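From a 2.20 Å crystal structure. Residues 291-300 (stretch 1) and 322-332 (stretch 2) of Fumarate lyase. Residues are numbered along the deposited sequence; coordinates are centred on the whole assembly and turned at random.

Stretch 1, residues 291-300: AGARIVRNHA
Stretch 2, residues 322-332: WSAVPEGFAVA

Two helices of one chain, 291-300 and 322-332, pack nearly antiparallel, their axes 155° apart in direction and 9.1 Å apart at closest approach. Phi/psi is near -63/-43 throughout 291-300 and most of 322-332; exceptions are Trp-322 (-68/-21), Ser-323 (-101/-44) and Val-325 (-69/-63). The second helix is kinked: the N atoms of Ser-323 and Pro-326 make no hydrogen bond to the preceding turn; Pro-326, as a proline, has no N-H to give. CA-CA register is Gly-292 to Val-331 (6.1 Å), Val-296 to Gly-328 (5.2 Å) and His-299 to Ala-324 (4.6 Å). His-299 (chi1 m, chi2 -57°) covers the most surface, its side chain a knob among Ser-323, Ala-324, Glu-327 and Gly-328. Gly-328 N lies over one ring face, 3.6 Å from His-299 CD2. No direct hydrogen bond crosses the contact; two waters bridge it instead. The O of one hydrogen-bonds His-299 NE2 (2.7 Å) and donates to Glu-327 OE1 (2.7 Å; Glu-327 chi1 m, chi2 t, chi3 38°); the O of the other hydrogen-bonds His-299 ND1 (2.9 Å) and Ser-323 OG (3.0 Å; chi1 p). Toward Gly-292 the contact turns apolar. Val-331 (t) points toward the first helix, placing CG1 3.5 Å from Val-296 CG2 (Val-296 t) and CG2 4.2 Å from Ile-295 CG2 (Ile-295 m, m). An ideal CB on Gly-292 would lie a tight 3.4 Å from Val-331 CG1, so the bare backbone makes room for that methyl.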

ATOM      1  N   ALA A 291       9.346  11.435  -4.485  1.00 26.88           N
ATOM      2  CA  ALA A 291       8.289  10.795  -5.259  1.00 27.09           C
ATOM      3  C   ALA A 291       8.677   9.350  -5.597  1.00 26.52           C
ATOM      4  O   ALA A 291       7.853   8.445  -5.443  1.00 26.78           O
ATOM      5  CB  ALA A 291       7.998  11.594  -6.575  1.00 26.77           C
ATOM      6  N   GLY A 292       9.927   9.146  -6.044  1.00 25.43           N
ATOM      7  CA  GLY A 292      10.421   7.835  -6.467  1.00 26.34           C
ATOM      8  C   GLY A 292      10.399   6.799  -5.362  1.00 27.31           C
ATOM      9  O   GLY A 292      10.021   5.646  -5.600  1.00 28.68           O
ATOM     10  N   ALA A 293      10.797   7.200  -4.155  1.00 26.69           N
ATOM     11  CA  ALA A 293      10.728   6.354  -2.981  1.00 26.70           C
ATOM     12  C   ALA A 293       9.362   5.750  -2.713  1.00 27.31           C
ATOM     13  O   ALA A 293       9.268   4.576  -2.338  1.00 27.71           O
ATOM     14  CB  ALA A 293      11.214   7.105  -1.751  1.00 26.59           C
ATOM     15  N   ARG A 294       8.305   6.539  -2.879  1.00 27.79           N
ATOM     16  CA  ARG A 294       6.932   6.029  -2.765  1.00 29.23           C
ATOM     17  C   ARG A 294       6.555   5.067  -3.888  1.00 29.11           C
ATOM     18  O   ARG A 294       5.744   4.167  -3.668  1.00 30.61           O
ATOM     19  CB  ARG A 294       5.910   7.174  -2.838  1.00 29.57           C
ATOM     20  CG  ARG A 294       5.638   7.888  -1.611  1.00 32.17           C
ATOM     21  CD  ARG A 294       6.900   8.286  -0.898  1.00 39.02           C
ATOM     22  NE  ARG A 294       6.591   8.911   0.383  1.00 42.98           N
ATOM     23  CZ  ARG A 294       6.886  10.173   0.663  1.00 45.95           C
ATOM     24  NH1 ARG A 294       7.498  10.916  -0.248  1.00 45.01           N
ATOM     25  NH2 ARG A 294       6.576  10.692   1.848  1.00 46.27           N
ATOM     26  N   ILE A 295       7.071   5.300  -5.099  1.00 28.16           N
ATOM     27  CA  ILE A 295       6.760   4.452  -6.248  1.00 27.42           C
ATOM     28  C   ILE A 295       7.466   3.090  -6.098  1.00 27.60           C
ATOM     29  O   ILE A 295       6.885   2.028  -6.395  1.00 27.55           O
ATOM     30  CB  ILE A 295       7.224   5.097  -7.578  1.00 27.86           C
ATOM     31  CG1 ILE A 295       6.477   6.401  -7.892  1.00 28.27           C
ATOM     32  CG2 ILE A 295       7.139   4.090  -8.731  1.00 26.80           C
ATOM     33  CD1 ILE A 295       5.019   6.244  -7.917  1.00 31.91           C
ATOM     34  N   VAL A 296       8.722   3.121  -5.653  1.00 26.32           N
ATOM     35  CA  VAL A 296       9.472   1.883  -5.346  1.00 26.24           C
ATOM     36  C   VAL A 296       8.770   1.115  -4.215  1.00 25.89           C
ATOM     37  O   VAL A 296       8.554  -0.076  -4.328  1.00 25.50           O
ATOM     38  CB  VAL A 296      10.954   2.168  -4.970  1.00 25.65           C
ATOM     39  CG1 VAL A 296      11.703   0.835  -4.751  1.00 28.43           C
ATOM     40  CG2 VAL A 296      11.618   2.926  -6.096  1.00 26.06           C
ATOM     41  N   ARG A 297       8.371   1.819  -3.151  1.00 26.18           N
ATOM     42  CA  ARG A 297       7.559   1.208  -2.104  1.00 26.60           C
ATOM     43  C   ARG A 297       6.340   0.491  -2.704  1.00 26.05           C
ATOM     44  O   ARG A 297       6.035  -0.622  -2.324  1.00 25.49           O
ATOM     45  CB  ARG A 297       7.117   2.246  -1.083  1.00 26.47           C
ATOM     46  CG  ARG A 297       6.226   1.686   0.068  1.00 28.20           C
ATOM     47  CD  ARG A 297       5.382   2.821   0.735  1.00 29.55           C
ATOM     48  NE  ARG A 297       4.303   3.244  -0.166  1.00 32.56           N
ATOM     49  CZ  ARG A 297       3.576   4.369  -0.094  1.00 31.07           C
ATOM     50  NH1 ARG A 297       3.757   5.276   0.869  1.00 27.49           N
ATOM     51  NH2 ARG A 297       2.664   4.591  -1.043  1.00 29.50           N
ATOM     52  N   ASN A 298       5.639   1.139  -3.630  1.00 26.69           N
ATOM     53  CA  ASN A 298       4.491   0.505  -4.304  1.00 26.98           C
ATOM     54  C   ASN A 298       4.918  -0.732  -5.096  1.00 26.75           C
ATOM     55  O   ASN A 298       4.220  -1.730  -5.092  1.00 26.31           O
ATOM     56  CB  ASN A 298       3.832   1.483  -5.273  1.00 27.10           C
ATOM     57  CG  ASN A 298       2.916   2.478  -4.576  1.00 29.85           C
ATOM     58  OD1 ASN A 298       2.720   2.452  -3.330  1.00 30.39           O
ATOM     59  ND2 ASN A 298       2.338   3.363  -5.375  1.00 30.72           N
ATOM     60  N   HIS A 299       6.056  -0.670  -5.790  1.00 26.69           N
ATOM     61  CA  HIS A 299       6.532  -1.901  -6.470  1.00 26.71           C
ATOM     62  C   HIS A 299       6.827  -3.033  -5.451  1.00 26.22           C
ATOM     63  O   HIS A 299       6.617  -4.193  -5.760  1.00 26.03           O
ATOM     64  CB  HIS A 299       7.700  -1.624  -7.435  1.00 26.55           C
ATOM     65  CG  HIS A 299       7.333  -0.681  -8.558  1.00 27.42           C
ATOM     66  ND1 HIS A 299       6.286  -0.927  -9.428  1.00 29.68           N
ATOM     67  CD2 HIS A 299       7.850   0.517  -8.925  1.00 28.03           C
ATOM     68  CE1 HIS A 299       6.185   0.076 -10.287  1.00 30.48           C
ATOM     69  NE2 HIS A 299       7.119   0.966  -9.999  1.00 29.91           N
ATOM     70  N   ALA A 300       7.298  -2.700  -4.248  1.00 25.59           N
ATOM     71  CA  ALA A 300       7.547  -3.755  -3.220  1.00 26.24           C
ATOM     72  C   ALA A 300       6.232  -4.372  -2.752  1.00 25.94           C
ATOM     73  O   ALA A 300       6.101  -5.585  -2.670  1.00 26.87           O
ATOM     74  CB  ALA A 300       8.389  -3.221  -2.013  1.00 25.20           C
ATOM     75  N   TRP A 322       6.031  -8.256 -13.722  1.00 30.55           N
ATOM     76  CA  TRP A 322       6.412  -7.692 -15.018  1.00 31.51           C
ATOM     77  C   TRP A 322       6.480  -6.183 -15.016  1.00 32.63           C
ATOM     78  O   TRP A 322       7.085  -5.610 -15.907  1.00 33.34           O
ATOM     79  CB  TRP A 322       5.452  -8.146 -16.148  1.00 31.83           C
ATOM     80  CG  TRP A 322       5.457  -9.647 -16.466  1.00 32.11           C
ATOM     81  CD1 TRP A 322       6.357 -10.576 -16.033  1.00 35.31           C
ATOM     82  CD2 TRP A 322       4.545 -10.352 -17.333  1.00 32.28           C
ATOM     83  NE1 TRP A 322       6.039 -11.826 -16.552  1.00 34.91           N
ATOM     84  CE2 TRP A 322       4.934 -11.710 -17.347  1.00 33.68           C
ATOM     85  CE3 TRP A 322       3.424  -9.968 -18.079  1.00 33.70           C
ATOM     86  CZ2 TRP A 322       4.249 -12.697 -18.098  1.00 33.51           C
ATOM     87  CZ3 TRP A 322       2.738 -10.945 -18.819  1.00 33.76           C
ATOM     88  CH2 TRP A 322       3.161 -12.291 -18.816  1.00 33.64           C
ATOM     89  N   SER A 323       5.806  -5.539 -14.068  1.00 33.31           N
ATOM     90  CA  SER A 323       5.992  -4.102 -13.824  1.00 34.60           C
ATOM     91  C   SER A 323       6.897  -3.915 -12.598  1.00 34.09           C
ATOM     92  O   SER A 323       7.860  -3.125 -12.613  1.00 35.12           O
ATOM     93  CB  SER A 323       4.641  -3.401 -13.615  1.00 35.23           C
ATOM     94  OG  SER A 323       4.088  -3.686 -12.336  1.00 35.82           O
ATOM     95  N   ALA A 324       6.644  -4.689 -11.548  1.00 32.65           N
ATOM     96  CA  ALA A 324       7.305  -4.393 -10.281  1.00 31.42           C
ATOM     97  C   ALA A 324       8.856  -4.541 -10.373  1.00 31.08           C
ATOM     98  O   ALA A 324       9.611  -3.683  -9.833  1.00 29.83           O
ATOM     99  CB  ALA A 324       6.683  -5.197  -9.131  1.00 31.12           C
ATOM    100  N   VAL A 325       9.329  -5.589 -11.067  1.00 28.50           N
ATOM    101  CA  VAL A 325      10.792  -5.778 -11.225  1.00 28.92           C
ATOM    102  C   VAL A 325      11.452  -4.719 -12.116  1.00 29.14           C
ATOM    103  O   VAL A 325      12.319  -3.963 -11.635  1.00 29.76           O
ATOM    104  CB  VAL A 325      11.186  -7.260 -11.644  1.00 29.14           C
ATOM    105  CG1 VAL A 325      12.709  -7.416 -11.910  1.00 29.51           C
ATOM    106  CG2 VAL A 325      10.718  -8.247 -10.554  1.00 28.53           C
ATOM    107  N   PRO A 326      11.072  -4.640 -13.413  1.00 29.09           N
ATOM    108  CA  PRO A 326      11.817  -3.661 -14.198  1.00 29.50           C
ATOM    109  C   PRO A 326      11.648  -2.225 -13.744  1.00 30.07           C
ATOM    110  O   PRO A 326      12.631  -1.440 -13.818  1.00 29.65           O
ATOM    111  CB  PRO A 326      11.269  -3.819 -15.625  1.00 28.71           C
ATOM    112  CG  PRO A 326       9.983  -4.552 -15.477  1.00 30.28           C
ATOM    113  CD  PRO A 326      10.100  -5.383 -14.232  1.00 29.02           C
ATOM    114  N   GLU A 327      10.432  -1.863 -13.314  1.00 30.14           N
ATOM    115  CA  GLU A 327      10.197  -0.487 -12.882  1.00 31.58           C
ATOM    116  C   GLU A 327      10.777  -0.195 -11.489  1.00 29.42           C
ATOM    117  O   GLU A 327      11.318   0.866 -11.268  1.00 29.64           O
ATOM    118  CB  GLU A 327       8.700  -0.161 -12.932  1.00 31.56           C
ATOM    119  CG  GLU A 327       8.125  -0.220 -14.342  1.00 35.12           C
ATOM    120  CD  GLU A 327       6.597  -0.062 -14.363  1.00 37.08           C
ATOM    121  OE1 GLU A 327       6.060   0.748 -13.553  1.00 42.79           O
ATOM    122  OE2 GLU A 327       5.929  -0.732 -15.201  1.00 46.09           O
ATOM    123  N   GLY A 328      10.663  -1.128 -10.542  1.00 29.23           N
ATOM    124  CA  GLY A 328      11.370  -0.983  -9.236  1.00 27.45           C
ATOM    125  C   GLY A 328      12.845  -0.685  -9.481  1.00 28.01           C
ATOM    126  O   GLY A 328      13.410   0.215  -8.845  1.00 27.25           O
ATOM    127  N   PHE A 329      13.462  -1.417 -10.423  1.00 27.41           N
ATOM    128  CA  PHE A 329      14.888  -1.235 -10.755  1.00 28.16           C
ATOM    129  C   PHE A 329      15.202   0.098 -11.404  1.00 28.14           C
ATOM    130  O   PHE A 329      16.169   0.736 -11.033  1.00 28.70           O
ATOM    131  CB  PHE A 329      15.451  -2.382 -11.633  1.00 27.66           C
ATOM    132  CG  PHE A 329      16.098  -3.516 -10.833  1.00 28.53           C
ATOM    133  CD1 PHE A 329      17.415  -3.414 -10.377  1.00 27.18           C
ATOM    134  CD2 PHE A 329      15.381  -4.676 -10.531  1.00 26.11           C
ATOM    135  CE1 PHE A 329      18.020  -4.464  -9.655  1.00 26.74           C
ATOM    136  CE2 PHE A 329      15.953  -5.711  -9.774  1.00 26.61           C
ATOM    137  CZ  PHE A 329      17.281  -5.616  -9.350  1.00 27.16           C
ATOM    138  N   ALA A 330      14.397   0.486 -12.386  1.00 28.14           N
ATOM    139  CA  ALA A 330      14.585   1.717 -13.116  1.00 28.57           C
ATOM    140  C   ALA A 330      14.477   2.946 -12.215  1.00 28.30           C
ATOM    141  O   ALA A 330      15.332   3.848 -12.268  1.00 29.69           O
ATOM    142  CB  ALA A 330      13.562   1.808 -14.255  1.00 27.40           C
ATOM    143  N   VAL A 331      13.406   3.000 -11.422  1.00 28.04           N
ATOM    144  CA  VAL A 331      13.165   4.106 -10.497  1.00 26.82           C
ATOM    145  C   VAL A 331      14.199   4.120  -9.348  1.00 27.23           C
ATOM    146  O   VAL A 331      14.761   5.174  -9.024  1.00 26.68           O
ATOM    147  CB  VAL A 331      11.741   4.038  -9.923  1.00 28.50           C
ATOM    148  CG1 VAL A 331      11.550   5.133  -8.844  1.00 27.18           C
ATOM    149  CG2 VAL A 331      10.691   4.143 -11.045  1.00 26.80           C
ATOM    150  N   ALA A 332      14.479   2.968  -8.739  1.00 24.90           N
ATOM    151  CA  ALA A 332      15.483   2.996  -7.681  1.00 26.05           C
ATOM    152  C   ALA A 332      16.869   3.440  -8.170  1.00 25.66           C
ATOM    153  O   ALA A 332      17.578   4.141  -7.471  1.00 26.29           O
ATOM    154  CB  ALA A 332      15.571   1.630  -6.938  1.00 25.51           C
TER
HETATM  155  O   HOH W   1       6.871   2.801 -12.028  1.00 28.33           O
HETATM  156  O   HOH W   2       4.035  -2.733  -9.478  1.00 30.31           O